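Local atomic coordinates of telomerase reverse transcriptase (Takifugu rubripes, PDB entry 4LMO), a protein that elongates telomeres by copying a template within its RNA component onto chromosome ends, the piece described here being its RNA-binding domain. Residues Val73-Phe76 and Ser77-Leu80; Ile134-Glu137 and Leu138-Ser141; Ser141-Asn144 and Arg145-Phe149; Asn176-Asp179 and Trp180-Ile183; Gly202-Leu205 and Ala206-Leu209. One frame throughout, in Å; residues are numbered along the deposited sequence.

Contact 1 of 5, residues Val73-Phe76 and Ser77-Leu80; sequences VPLF and SQLL
The first turns of the helix spanning residues 73-85, in the telomerase RNA-binding domain, show how a serine can fold back onto its own helix: Ser77 and Val73 meet across one turn through a doubly used carbonyl. Val73 O accepts the backbone Ser77 N at 2.8 Å, nearly in line with its C=O bond, and also the hydroxyl Ser77 OG at 2.7 Å. The hydroxyl comes from above the carbonyl plane, 49° out of it, so the two donors approach the oxygen from different directions. What brings OG there is the serine torsion, with OG opposite the carbonyl carbon and beside the backbone N (chi1 -60°). Val73 CG1 flanks the same hydroxyl at 3.7 Å. With an alanine here, Val73 O would probably keep its backbone bond but lose its second donor. The regular i to i+4 bonds continue with Gln78 N to Pro74 O, Leu79 N to Leu75 O and Leu80 N to Phe76 O. On another side of the helix, Leu75 and Gln78 run alongside each other, pointing the same way. The buried Phe76 faces helix 40-48 through Leu43 and Ile44 and also packs on Leu138; Leu79 touches both Leu43 and Leu138. Phe76 and Leu79 themselves touch only lightly, CD1 of Phe76 standing 4.4 Å from CD1 of Leu79. The amide end of Gln78 comes closer to its neighbour, NE2 lying 3.5 Å from Leu75 CD2 in a van der Waals contact.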
loop_
_atom_site.group_PDB
_atom_site.type_symbol
_atom_site.label_atom_id
_atom_site.label_comp_id
_atom_site.label_asym_id
_atom_site.label_seq_id
_atom_site.Cartn_x
_atom_site.Cartn_y
_atom_site.Cartn_z
ATOM N N VAL A 73 -17.265 8.447 -4.878
ATOM C CA VAL A 73 -17.231 8.574 -3.411
ATOM C C VAL A 73 -17.662 7.303 -2.660
ATOM O O VAL A 73 -16.930 6.847 -1.777
ATOM C CB VAL A 73 -18.014 9.819 -2.906
ATOM C CG1 VAL A 73 -18.149 9.809 -1.388
ATOM C CG2 VAL A 73 -17.332 11.102 -3.355
ATOM N N PRO A 74 -18.831 6.717 -3.015
ATOM C CA PRO A 74 -19.300 5.516 -2.314
ATOM C C PRO A 74 -18.324 4.341 -2.386
ATOM O O PRO A 74 -18.160 3.620 -1.398
ATOM C CB PRO A 74 -20.602 5.168 -3.045
ATOM C CG PRO A 74 -21.080 6.469 -3.589
ATOM C CD PRO A 74 -19.826 7.179 -4.004
ATOM N N LEU A 75 -17.685 4.163 -3.541
ATOM C CA LEU A 75 -16.730 3.077 -3.749
ATOM C C LEU A 75 -15.460 3.244 -2.934
ATOM O O LEU A 75 -14.925 2.270 -2.397
ATOM C CB LEU A 75 -16.371 2.952 -5.228
ATOM C CG LEU A 75 -17.279 2.074 -6.083
ATOM C CD1 LEU A 75 -16.803 2.069 -7.529
ATOM C CD2 LEU A 75 -17.327 0.665 -5.515
ATOM N N PHE A 76 -14.977 4.480 -2.854
ATOM C CA PHE A 76 -13.757 4.772 -2.115
ATOM C C PHE A 76 -14.019 4.845 -0.611
ATOM O O PHE A 76 -13.128 4.553 0.192
ATOM C CB PHE A 76 -13.083 6.036 -2.653
ATOM C CG PHE A 76 -12.334 5.816 -3.943
ATOM C CD1 PHE A 76 -10.976 5.510 -3.931
ATOM C CD2 PHE A 76 -12.986 5.902 -5.171
ATOM C CE1 PHE A 76 -10.284 5.300 -5.113
ATOM C CE2 PHE A 76 -12.297 5.693 -6.359
ATOM C CZ PHE A 76 -10.944 5.393 -6.330
ATOM N N SER A 77 -15.245 5.217 -0.239
ATOM C CA SER A 77 -15.701 5.123 1.146
ATOM C C SER A 77 -15.720 3.660 1.572
ATOM O O SER A 77 -15.313 3.326 2.686
ATOM C CB SER A 77 -17.100 5.723 1.303
ATOM O OG SER A 77 -17.118 7.087 0.926
ATOM N N GLN A 78 -16.189 2.801 0.667
ATOM C CA GLN A 78 -16.211 1.356 0.867
ATOM C C GLN A 78 -14.797 0.810 1.071
ATOM O O GLN A 78 -14.560 0.016 1.984
ATOM C CB GLN A 78 -16.881 0.672 -0.328
ATOM C CG GLN A 78 -17.185 -0.807 -0.132
ATOM C CD GLN A 78 -17.608 -1.501 -1.416
ATOM O OE1 GLN A 78 -17.454 -2.715 -1.555
ATOM N NE2 GLN A 78 -18.142 -0.734 -2.364
ATOM N N LEU A 79 -13.871 1.252 0.218
ATOM C CA LEU A 79 -12.460 0.871 0.300
ATOM C C LEU A 79 -11.872 1.184 1.675
ATOM O O LEU A 79 -11.206 0.342 2.278
ATOM C CB LEU A 79 -11.653 1.575 -0.803
ATOM C CG LEU A 79 -10.178 1.220 -1.036
ATOM C CD1 LEU A 79 -9.750 1.609 -2.447
ATOM C CD2 LEU A 79 -9.261 1.871 -0.007
ATOM N N LEU A 80 -12.121 2.397 2.158
ATOM C CA LEU A 80 -11.633 2.824 3.465
ATOM C C LEU A 80 -12.270 2.039 4.609
ATOM O O LEU A 80 -11.620 1.774 5.620
ATOM C CB LEU A 80 -11.851 4.325 3.661
ATOM C CG LEU A 80 -10.907 5.258 2.901
ATOM C CD1 LEU A 80 -11.414 6.684 2.969
ATOM C CD2 LEU A 80 -9.488 5.179 3.447
#

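Contact 2 of 5, residues Ile134-Glu137 and Leu138-Ser141; sequences IPQE and LWGS
Ile134 and Trp139 meet in the short, weakly bonded helical turn at 136-139 of the RNA-binding domain, a compact example of a chain folding back to cover its own aromatic ring. The bump is the CG2 methyl of Ile134, and what receives it is the indole face at the five-membered ring, near NE1 and CE2, where it sits 3.6 Å above the plane, offset toward the rim. It makes an off-centre CH-pi contact, 4.2 Å from the centroid of the five-membered ring. In Ile134, CG1 lies beside the backbone N (chi1 -47°), which leaves the CG2 methyl anti to that nitrogen, and the two side chains cross at about a right angle. A second, smaller fit lies beside it: Leu138 runs along the Pro135 ring, with CD1 of the leucine 3.8 Å from CD of the proline. Gln136 also crosses the indole at about a right angle, its chain bent at chi2, and its amide plane stands 38° from the ring plane. The backbone holds the turn with Leu138 N to Pro135 O and Trp139 N to Gln136 O, both 3.1 Å; Gly140 N to Glu137 O is weak. Gly140 ends the turn with a positive phi, a backbone shape at which a CB would collide with the carbonyl oxygen of Trp139. Around the turn, Leu208 packs on both Ile134 and Trp139. At the indole's CD1, the carbonyl oxygen OE1 of Gln136 stands 3.5 Å away.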
loop_
_atom_site.group_PDB
_atom_site.type_symbol
_atom_site.label_atom_id
_atom_site.label_comp_id
_atom_site.label_asym_id
_atom_site.label_seq_id
_atom_site.Cartn_x
_atom_site.Cartn_y
_atom_site.Cartn_z
ATOM N N ILE A 134 -9.706 -3.715 -1.581
ATOM C CA ILE A 134 -10.138 -3.095 -2.839
ATOM C C ILE A 134 -11.471 -3.669 -3.321
ATOM O O ILE A 134 -11.546 -4.857 -3.649
ATOM C CB ILE A 134 -9.071 -3.220 -3.957
ATOM C CG1 ILE A 134 -7.667 -2.830 -3.455
ATOM C CG2 ILE A 134 -9.474 -2.413 -5.187
ATOM C CD1 ILE A 134 -7.552 -1.467 -2.799
ATOM N N PRO A 135 -12.529 -2.829 -3.364
ATOM C CA PRO A 135 -13.828 -3.291 -3.863
ATOM C C PRO A 135 -13.707 -3.819 -5.291
ATOM O O PRO A 135 -13.039 -3.201 -6.122
ATOM C CB PRO A 135 -14.694 -2.027 -3.825
ATOM C CG PRO A 135 -14.045 -1.153 -2.805
ATOM C CD PRO A 135 -12.575 -1.412 -2.957
ATOM N N GLN A 136 -14.345 -4.959 -5.551
ATOM C CA GLN A 136 -14.216 -5.674 -6.825
ATOM C C GLN A 136 -14.588 -4.838 -8.054
ATOM O O GLN A 136 -13.949 -4.961 -9.102
ATOM C CB GLN A 136 -15.006 -6.994 -6.783
ATOM C CG GLN A 136 -15.159 -7.737 -8.114
ATOM C CD GLN A 136 -13.840 -8.153 -8.753
ATOM O OE1 GLN A 136 -12.849 -8.417 -8.067
ATOM N NE2 GLN A 136 -13.826 -8.221 -10.081
ATOM N N GLU A 137 -15.602 -3.985 -7.923
ATOM C CA GLU A 137 -16.048 -3.159 -9.047
ATOM C C GLU A 137 -15.001 -2.149 -9.526
ATOM O O GLU A 137 -15.066 -1.680 -10.665
ATOM C CB GLU A 137 -17.400 -2.482 -8.770
ATOM C CG GLU A 137 -17.595 -1.945 -7.362
ATOM C CD GLU A 137 -18.342 -2.905 -6.448
ATOM O OE1 GLU A 137 -19.545 -2.670 -6.199
ATOM O OE2 GLU A 137 -17.732 -3.891 -5.979
ATOM N N LEU A 138 -14.033 -1.831 -8.663
ATOM C CA LEU A 138 -12.932 -0.937 -9.022
ATOM C C LEU A 138 -11.944 -1.572 -9.999
ATOM O O LEU A 138 -11.320 -0.867 -10.798
ATOM C CB LEU A 138 -12.192 -0.435 -7.778
ATOM C CG LEU A 138 -12.778 0.746 -7.000
ATOM C CD1 LEU A 138 -11.921 1.048 -5.781
ATOM C CD2 LEU A 138 -12.909 1.992 -7.866
ATOM N N TRP A 139 -11.805 -2.895 -9.927
ATOM C CA TRP A 139 -10.963 -3.647 -10.862
ATOM C C TRP A 139 -11.500 -3.596 -12.265
ATOM O O TRP A 139 -10.736 -3.619 -13.228
ATOM C CB TRP A 139 -10.810 -5.101 -10.422
ATOM C CG TRP A 139 -10.040 -5.284 -9.135
ATOM C CD1 TRP A 139 -10.512 -5.799 -7.930
ATOM C CD2 TRP A 139 -8.628 -4.953 -8.881
ATOM N NE1 TRP A 139 -9.522 -5.812 -6.981
ATOM C CE2 TRP A 139 -8.369 -5.316 -7.482
ATOM C CE3 TRP A 139 -7.594 -4.415 -9.640
ATOM C CZ2 TRP A 139 -7.125 -5.140 -6.894
ATOM C CZ3 TRP A 139 -6.342 -4.243 -9.037
ATOM C CH2 TRP A 139 -6.115 -4.599 -7.697
ATOM N N GLY A 140 -12.823 -3.522 -12.390
ATOM C CA GLY A 140 -13.480 -3.476 -13.695
ATOM C C GLY A 140 -13.875 -4.853 -14.194
ATOM O O GLY A 140 -14.994 -5.047 -14.672
ATOM N N SER A 141 -12.948 -5.803 -14.085
ATOM C CA SER A 141 -13.174 -7.189 -14.491
ATOM C C SER A 141 -12.229 -8.152 -13.779
ATOM O O SER A 141 -11.224 -7.737 -13.195
ATOM C CB SER A 141 -13.009 -7.343 -16.005
ATOM O OG SER A 141 -11.685 -7.031 -16.410
#

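Contact 3 of 5, residues Ser141-Asn144 and Arg145-Phe149; sequences SEHN and RLLYF
The guanidinium of Arg145 and the carboxylate of Glu142 meet with their planes 75° apart, so the pair forms a salt bridge without the flat, two-pronged match of coplanar groups. Seen from the arginine, Glu142 lies at the edge: OE2 is only 6° out of the guanidinium plane on the NH2 side. Seen from the glutamate, Arg145 NH2 comes from above, 61° out of the carboxylate plane, and makes a bond of 2.9 Å to Glu142 OE2. NH1 makes a weak, doubtful bond to the same oxygen, its modelled place being unsure. Both chains bend to meet, Glu142 at chi2 and Arg145 at chi3, while running side by side. Closer to the backbone, CG of Arg145 covers one face of the Phe149 ring, 3.6 Å above its plane and toward the rim, so the stem of the arginine packs while its tip is paired with charge. One turn apart, the His143 ring and Leu147 also point the same way, Leu147 CD1 lying 3.5 Å from His143 NE2. Ser141 is the N-cap of the helix: its OG accepts Asn144 N at 3.1 Å, and its carbonyl O receives Arg145 N at 3.1 Å. The same OG is hydrogen-bonded to Asn177, so the cap also tethers the helix start to the loop that probably interacts with the RNA template, as in relatives. Helix 142-158 lies against its neighbours: Phe149 packs on Tyr123, Arg127 and Leu130 of helix 119-133, Arg145 on Trp139 of helix 136-139, and Tyr148 reaches helix 191-220, its hydroxyl bonding to Leu205 O.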
loop_
_atom_site.group_PDB
_atom_site.type_symbol
_atom_site.label_atom_id
_atom_site.label_comp_id
_atom_site.label_asym_id
_atom_site.label_seq_id
_atom_site.Cartn_x
_atom_site.Cartn_y
_atom_site.Cartn_z
ATOM N N SER A 141 -12.948 -5.803 -14.085
ATOM C CA SER A 141 -13.174 -7.189 -14.491
ATOM C C SER A 141 -12.229 -8.152 -13.779
ATOM O O SER A 141 -11.224 -7.737 -13.195
ATOM C CB SER A 141 -13.009 -7.343 -16.005
ATOM O OG SER A 141 -11.685 -7.031 -16.410
ATOM N N GLU A 142 -12.562 -9.439 -13.843
ATOM C CA GLU A 142 -11.724 -10.506 -13.302
ATOM C C GLU A 142 -10.402 -10.577 -14.065
ATOM O O GLU A 142 -9.351 -10.852 -13.485
ATOM C CB GLU A 142 -12.468 -11.843 -13.380
ATOM C CG GLU A 142 -11.909 -12.947 -12.493
ATOM C CD GLU A 142 -12.255 -12.786 -11.019
ATOM O OE1 GLU A 142 -13.008 -11.854 -10.653
ATOM O OE2 GLU A 142 -11.761 -13.601 -10.210
ATOM N N HIS A 143 -10.472 -10.316 -15.367
ATOM C CA HIS A 143 -9.296 -10.208 -16.226
ATOM C C HIS A 143 -8.346 -9.125 -15.765
ATOM O O HIS A 143 -7.135 -9.339 -15.718
ATOM C CB HIS A 143 -9.741 -9.983 -17.669
ATOM C CG HIS A 143 -8.641 -9.514 -18.590
ATOM N ND1 HIS A 143 -8.482 -8.221 -18.922
ATOM C CD2 HIS A 143 -7.640 -10.218 -19.254
ATOM C CE1 HIS A 143 -7.433 -8.098 -19.755
ATOM N NE2 HIS A 143 -6.916 -9.322 -19.957
ATOM N N ASN A 144 -8.889 -7.962 -15.405
ATOM C CA ASN A 144 -8.075 -6.831 -14.950
ATOM C C ASN A 144 -7.424 -7.029 -13.575
ATOM O O ASN A 144 -6.298 -6.587 -13.354
ATOM C CB ASN A 144 -8.883 -5.525 -14.979
ATOM C CG ASN A 144 -9.008 -4.935 -16.379
ATOM O OD1 ASN A 144 -9.659 -3.910 -16.571
ATOM N ND2 ASN A 144 -8.381 -5.575 -17.358
ATOM N N ARG A 145 -8.131 -7.689 -12.659
ATOM C CA ARG A 145 -7.573 -7.977 -11.337
ATOM C C ARG A 145 -6.406 -8.962 -11.433
ATOM O O ARG A 145 -5.391 -8.796 -10.754
ATOM C CB ARG A 145 -8.644 -8.514 -10.380
ATOM C CG ARG A 145 -8.226 -8.450 -8.917
ATOM C CD ARG A 145 -9.066 -9.336 -8.014
ATOM N NE ARG A 145 -8.759 -10.753 -8.206
ATOM C CZ ARG A 145 -9.612 -11.645 -8.700
ATOM N NH1 ARG A 145 -10.840 -11.273 -9.037
ATOM N NH2 ARG A 145 -9.244 -12.911 -8.843
ATOM N N LEU A 146 -6.558 -9.975 -12.284
ATOM C CA LEU A 146 -5.544 -11.017 -12.445
ATOM C C LEU A 146 -4.279 -10.519 -13.143
ATOM O O LEU A 146 -3.171 -10.889 -12.750
ATOM C CB LEU A 146 -6.120 -12.233 -13.180
ATOM C CG LEU A 146 -7.088 -13.136 -12.405
ATOM C CD1 LEU A 146 -7.785 -14.108 -13.346
ATOM C CD2 LEU A 146 -6.385 -13.884 -11.277
ATOM N N LEU A 147 -4.444 -9.686 -14.169
ATOM C CA LEU A 147 -3.304 -9.048 -14.830
ATOM C C LEU A 147 -2.511 -8.180 -13.859
ATOM O O LEU A 147 -1.275 -8.167 -13.889
ATOM C CB LEU A 147 -3.752 -8.195 -16.021
ATOM C CG LEU A 147 -3.601 -8.787 -17.423
ATOM C CD1 LEU A 147 -4.093 -7.790 -18.457
ATOM C CD2 LEU A 147 -2.159 -9.181 -17.712
ATOM N N TYR A 148 -3.232 -7.463 -13.001
ATOM C CA TYR A 148 -2.608 -6.564 -12.048
ATOM C C TYR A 148 -1.890 -7.332 -10.941
ATOM O O TYR A 148 -0.801 -6.941 -10.522
ATOM C CB TYR A 148 -3.633 -5.593 -11.461
ATOM C CG TYR A 148 -2.997 -4.456 -10.701
ATOM C CD1 TYR A 148 -2.535 -3.320 -11.366
ATOM C CD2 TYR A 148 -2.840 -4.523 -9.316
ATOM C CE1 TYR A 148 -1.943 -2.276 -10.670
ATOM C CE2 TYR A 148 -2.250 -3.484 -8.612
ATOM C CZ TYR A 148 -1.804 -2.367 -9.293
ATOM O OH TYR A 148 -1.217 -1.341 -8.596
ATOM N N PHE A 149 -2.500 -8.423 -10.482
ATOM C CA PHE A 149 -1.895 -9.287 -9.466
ATOM C C PHE A 149 -0.581 -9.881 -9.972
ATOM O O PHE A 149 0.377 -10.027 -9.209
ATOM C CB PHE A 149 -2.870 -10.397 -9.056
ATOM C CG PHE A 149 -3.889 -9.978 -8.023
ATOM C CD1 PHE A 149 -4.213 -8.635 -7.825
ATOM C CD2 PHE A 149 -4.548 -10.937 -7.261
ATOM C CE1 PHE A 149 -5.156 -8.261 -6.879
ATOM C CE2 PHE A 149 -5.492 -10.568 -6.315
ATOM C CZ PHE A 149 -5.797 -9.229 -6.125
#

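Contact 4 of 5, residues Asn176-Asp179 and Trp180-Ile183; sequences NNCD and WLKI
Lys182 stretches back over residues 176-179, across a turn with 3-10 character in the region that, by similarity, interacts with the RNA template. Its CB sits 3.4 Å from Asp179 O, the carbonyl that also accepts Lys182 N at 2.9 Å. CG stays by the same oxygen and lies near Cys178 O, CD passes the CA of Asp179, and CE lies near two carbonyl oxygens, 3.3 Å from Asn176 O and a little farther from Cys178 O. The ammonium at the tip then grips two acceptors. Lys182 NZ meets Asn176 O at 2.8 Å in the carbonyl plane. A salt bridge joins Lys182 NZ to Asp179 OD1 at 3.0 Å, from above the carboxylate plane. The chain is extended beyond CG, which lets it span the turn. A methionine in its place would probably leave the carboxylate of Asp179 without its charged mate and the carbonyl of Asn176 without this donor. On the buried side, CB of Cys178 touches both Trp180 NE1, 3.5 Å away, and Leu181 CD1, while the sulfur makes an oblique sulfur-aromatic contact with the indole. Leu181 CD2 lies 3.6 Å above one face of that ring. The turn is tied to its surroundings through Trp180, whose NE1 donates to Leu138 O of helix 136-139 and whose ring meets Phe204 edge-to-face, and through Leu181, which rests on Arg197 and Ile200 of helix 191-220.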
loop_
_atom_site.group_PDB
_atom_site.type_symbol
_atom_site.label_atom_id
_atom_site.label_comp_id
_atom_site.label_asym_id
_atom_site.label_seq_id
_atom_site.Cartn_x
_atom_site.Cartn_y
_atom_site.Cartn_z
ATOM N N ASN A 176 -12.127 0.014 -20.528
ATOM C CA ASN A 176 -13.582 0.133 -20.606
ATOM C C ASN A 176 -14.370 -0.855 -19.739
ATOM O O ASN A 176 -15.583 -0.705 -19.581
ATOM C CB ASN A 176 -14.050 0.109 -22.065
ATOM C CG ASN A 176 -13.664 1.372 -22.824
ATOM O OD1 ASN A 176 -13.456 2.437 -22.233
ATOM N ND2 ASN A 176 -13.574 1.261 -24.145
ATOM N N ASN A 177 -13.682 -1.852 -19.178
ATOM C CA ASN A 177 -14.278 -2.745 -18.185
ATOM C C ASN A 177 -14.669 -1.998 -16.910
ATOM O O ASN A 177 -15.583 -2.405 -16.195
ATOM C CB ASN A 177 -13.318 -3.886 -17.828
ATOM C CG ASN A 177 -13.201 -4.928 -18.930
ATOM O OD1 ASN A 177 -13.877 -4.856 -19.956
ATOM N ND2 ASN A 177 -12.331 -5.907 -18.717
ATOM N N CYS A 178 -13.966 -0.902 -16.639
ATOM C CA CYS A 178 -14.195 -0.101 -15.446
ATOM C C CYS A 178 -15.294 0.929 -15.686
ATOM O O CYS A 178 -15.051 1.985 -16.282
ATOM C CB CYS A 178 -12.899 0.595 -15.019
ATOM S SG CYS A 178 -11.451 -0.482 -14.973
ATOM N N ASP A 179 -16.501 0.608 -15.221
ATOM C CA ASP A 179 -17.659 1.496 -15.336
ATOM C C ASP A 179 -17.488 2.767 -14.506
ATOM O O ASP A 179 -17.998 3.830 -14.876
ATOM C CB ASP A 179 -18.940 0.775 -14.896
ATOM C CG ASP A 179 -19.533 -0.114 -15.984
ATOM O OD1 ASP A 179 -18.830 -0.459 -16.958
ATOM O OD2 ASP A 179 -20.721 -0.476 -15.855
ATOM N N TRP A 180 -16.765 2.648 -13.393
ATOM C CA TRP A 180 -16.594 3.745 -12.436
ATOM C C TRP A 180 -15.821 4.921 -12.980
ATOM O O TRP A 180 -15.778 5.981 -12.353
ATOM C CB TRP A 180 -15.963 3.235 -11.145
ATOM C CG TRP A 180 -14.531 2.769 -11.288
ATOM C CD1 TRP A 180 -14.080 1.503 -11.645
ATOM C CD2 TRP A 180 -13.311 3.558 -11.067
ATOM N NE1 TRP A 180 -12.711 1.457 -11.661
ATOM C CE2 TRP A 180 -12.186 2.651 -11.326
ATOM C CE3 TRP A 180 -13.045 4.874 -10.700
ATOM C CZ2 TRP A 180 -10.866 3.066 -11.212
ATOM C CZ3 TRP A 180 -11.708 5.280 -10.586
ATOM C CH2 TRP A 180 -10.648 4.396 -10.836
ATOM N N LEU A 181 -15.208 4.739 -14.149
ATOM C CA LEU A 181 -14.475 5.806 -14.827
ATOM C C LEU A 181 -15.399 6.675 -15.676
ATOM O O LEU A 181 -15.043 7.799 -16.042
ATOM C CB LEU A 181 -13.394 5.214 -15.739
ATOM C CG LEU A 181 -12.226 4.409 -15.164
ATOM C CD1 LEU A 181 -11.439 3.759 -16.293
ATOM C CD2 LEU A 181 -11.317 5.287 -14.319
ATOM N N LYS A 182 -16.582 6.147 -15.978
ATOM C CA LYS A 182 -17.460 6.712 -17.003
ATOM C C LYS A 182 -18.524 7.662 -16.461
ATOM O O LYS A 182 -18.982 7.521 -15.327
ATOM C CB LYS A 182 -18.150 5.585 -17.780
ATOM C CG LYS A 182 -17.221 4.496 -18.289
ATOM C CD LYS A 182 -18.012 3.314 -18.822
ATOM C CE LYS A 182 -17.087 2.201 -19.284
ATOM N NZ LYS A 182 -17.808 0.911 -19.473
ATOM N N ILE A 183 -18.912 8.625 -17.294
ATOM C CA ILE A 183 -20.085 9.466 -17.040
ATOM C C ILE A 183 -21.238 9.131 -17.988
ATOM O O ILE A 183 -22.340 9.665 -17.849
ATOM C CB ILE A 183 -19.769 10.980 -17.132
ATOM C CG1 ILE A 183 -18.733 11.282 -18.226
ATOM C CG2 ILE A 183 -19.307 11.509 -15.785
ATOM C CD1 ILE A 183 -19.326 11.558 -19.594
#

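Contact 5 of 5, residues Gly202-Leu205 and Ala206-Leu209; sequences GQFL and AWLL
Two backbone bonds share the shortest sound polar distance here, 2.8 Å: Ala206 N to Gly202 O and Leu208 N to Phe204 O. Both belong to the regular i to i+4 pattern of helix 191-220, and Trp207 N to Gln203 O and Leu209 N to Leu205 O continue it. The side-chain part is carried by Phe204 and Leu208, one turn apart and pointing the same way: CD2 of Leu208 lies 3.9 Å from both CZ and CE2 of the Phe204 ring. The phenyl gets there with CG opposite the backbone N (chi1 170°), which carries the ring forward along the helix toward Leu208. Trp207 meets the ring more distantly, its CE3 standing 4.5 Å from Phe204 CD1. This buried stretch of the long helix has other elements packed around it. Phe204 and Trp207 face helix 40-48, Phe204 through Phe48 and Trp207 through Leu43 and Val47. Phe204 also rests on Leu138 of helix 136-139, while Leu209 packs on Val152 and Phe155 of helix 142-158.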
loop_
_atom_site.group_PDB
_atom_site.type_symbol
_atom_site.label_atom_id
_atom_site.label_comp_id
_atom_site.label_asym_id
_atom_site.label_seq_id
_atom_site.Cartn_x
_atom_site.Cartn_y
_atom_site.Cartn_z
ATOM N N GLY A 202 -4.903 5.117 -14.874
ATOM C CA GLY A 202 -3.463 5.170 -14.655
ATOM C C GLY A 202 -3.152 5.647 -13.251
ATOM O O GLY A 202 -2.438 4.971 -12.507
ATOM N N GLN A 203 -3.706 6.801 -12.881
ATOM C CA GLN A 203 -3.529 7.365 -11.542
ATOM C C GLN A 203 -3.864 6.366 -10.437
ATOM O O GLN A 203 -3.129 6.248 -9.459
ATOM C CB GLN A 203 -4.401 8.604 -11.357
ATOM C CG GLN A 203 -3.864 9.881 -11.976
ATOM C CD GLN A 203 -4.860 11.020 -11.857
ATOM O OE1 GLN A 203 -5.962 10.958 -12.407
ATOM N NE2 GLN A 203 -4.482 12.063 -11.129
ATOM N N PHE A 204 -4.979 5.657 -10.601
ATOM C CA PHE A 204 -5.452 4.718 -9.588
ATOM C C PHE A 204 -4.560 3.480 -9.503
ATOM O O PHE A 204 -4.101 3.119 -8.419
ATOM C CB PHE A 204 -6.915 4.332 -9.839
ATOM C CG PHE A 204 -7.398 3.185 -8.989
ATOM C CD1 PHE A 204 -7.663 3.362 -7.634
ATOM C CD2 PHE A 204 -7.595 1.928 -9.549
ATOM C CE1 PHE A 204 -8.108 2.306 -6.852
ATOM C CE2 PHE A 204 -8.039 0.868 -8.774
ATOM C CZ PHE A 204 -8.298 1.056 -7.423
ATOM N N LEU A 205 -4.321 2.837 -10.643
ATOM C CA LEU A 205 -3.449 1.664 -10.696
ATOM C C LEU A 205 -2.032 1.981 -10.210
ATOM O O LEU A 205 -1.425 1.182 -9.494
ATOM C CB LEU A 205 -3.433 1.062 -12.109
ATOM C CG LEU A 205 -4.323 -0.158 -12.407
ATOM C CD1 LEU A 205 -5.705 -0.077 -11.778
ATOM C CD2 LEU A 205 -4.440 -0.404 -13.906
ATOM N N ALA A 206 -1.522 3.154 -10.582
ATOM C CA ALA A 206 -0.195 3.593 -10.150
ATOM C C ALA A 206 -0.163 3.903 -8.658
ATOM O O ALA A 206 0.821 3.587 -7.984
ATOM C CB ALA A 206 0.278 4.791 -10.961
ATOM N N TRP A 207 -1.235 4.517 -8.149
ATOM C CA TRP A 207 -1.384 4.751 -6.707
ATOM C C TRP A 207 -1.429 3.451 -5.967
ATOM O O TRP A 207 -0.846 3.318 -4.893
ATOM C CB TRP A 207 -2.648 5.547 -6.393
ATOM C CG TRP A 207 -2.912 5.666 -4.907
ATOM C CD1 TRP A 207 -2.341 6.570 -4.014
ATOM C CD2 TRP A 207 -3.815 4.837 -4.083
ATOM N NE1 TRP A 207 -2.814 6.367 -2.741
ATOM C CE2 TRP A 207 -3.699 5.344 -2.712
ATOM C CE3 TRP A 207 -4.672 3.768 -4.336
ATOM C CZ2 TRP A 207 -4.425 4.797 -1.658
ATOM C CZ3 TRP A 207 -5.397 3.223 -3.265
ATOM C CH2 TRP A 207 -5.274 3.727 -1.960
ATOM N N LEU A 208 -2.132 2.482 -6.547
ATOM C CA LEU A 208 -2.365 1.187 -5.922
ATOM C C LEU A 208 -1.055 0.433 -5.683
ATOM O O LEU A 208 -0.915 -0.279 -4.688
ATOM C CB LEU A 208 -3.322 0.363 -6.788
ATOM C CG LEU A 208 -4.274 -0.650 -6.147
ATOM C CD1 LEU A 208 -5.083 -0.035 -5.016
ATOM C CD2 LEU A 208 -5.200 -1.224 -7.208
ATOM N N LEU A 209 -0.094 0.607 -6.587
ATOM C CA LEU A 209 1.214 -0.011 -6.423
ATOM C C LEU A 209 2.116 0.818 -5.505
ATOM O O LEU A 209 2.665 0.297 -4.530
ATOM C CB LEU A 209 1.888 -0.251 -7.784
ATOM C CG LEU A 209 3.155 -1.121 -7.801
ATOM C CD1 LEU A 209 2.916 -2.481 -7.161
ATOM C CD2 LEU A 209 3.686 -1.298 -9.215
#

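The five contacts follow one another along the chain, and each is local, closing a helix turn or a short loop rather than joining distant stretches. Contact 1 comes first, at the start of helix 73-85; contact 2 follows at helix 136-139, and contact 3 begins on the Ser141 where contact 2 ends. Contact 4 lies in the loop before helix 191-220, and contact 5 within that helix. None encloses another, yet the fold brings them together: contact 2 touches each of the others, through packing and, to contact 4, also through probable hydrogen bonds. Contacts 1, 3 and 4 each also touch contact 5, so the long helix 191-220 gathers three helices and the loop against it.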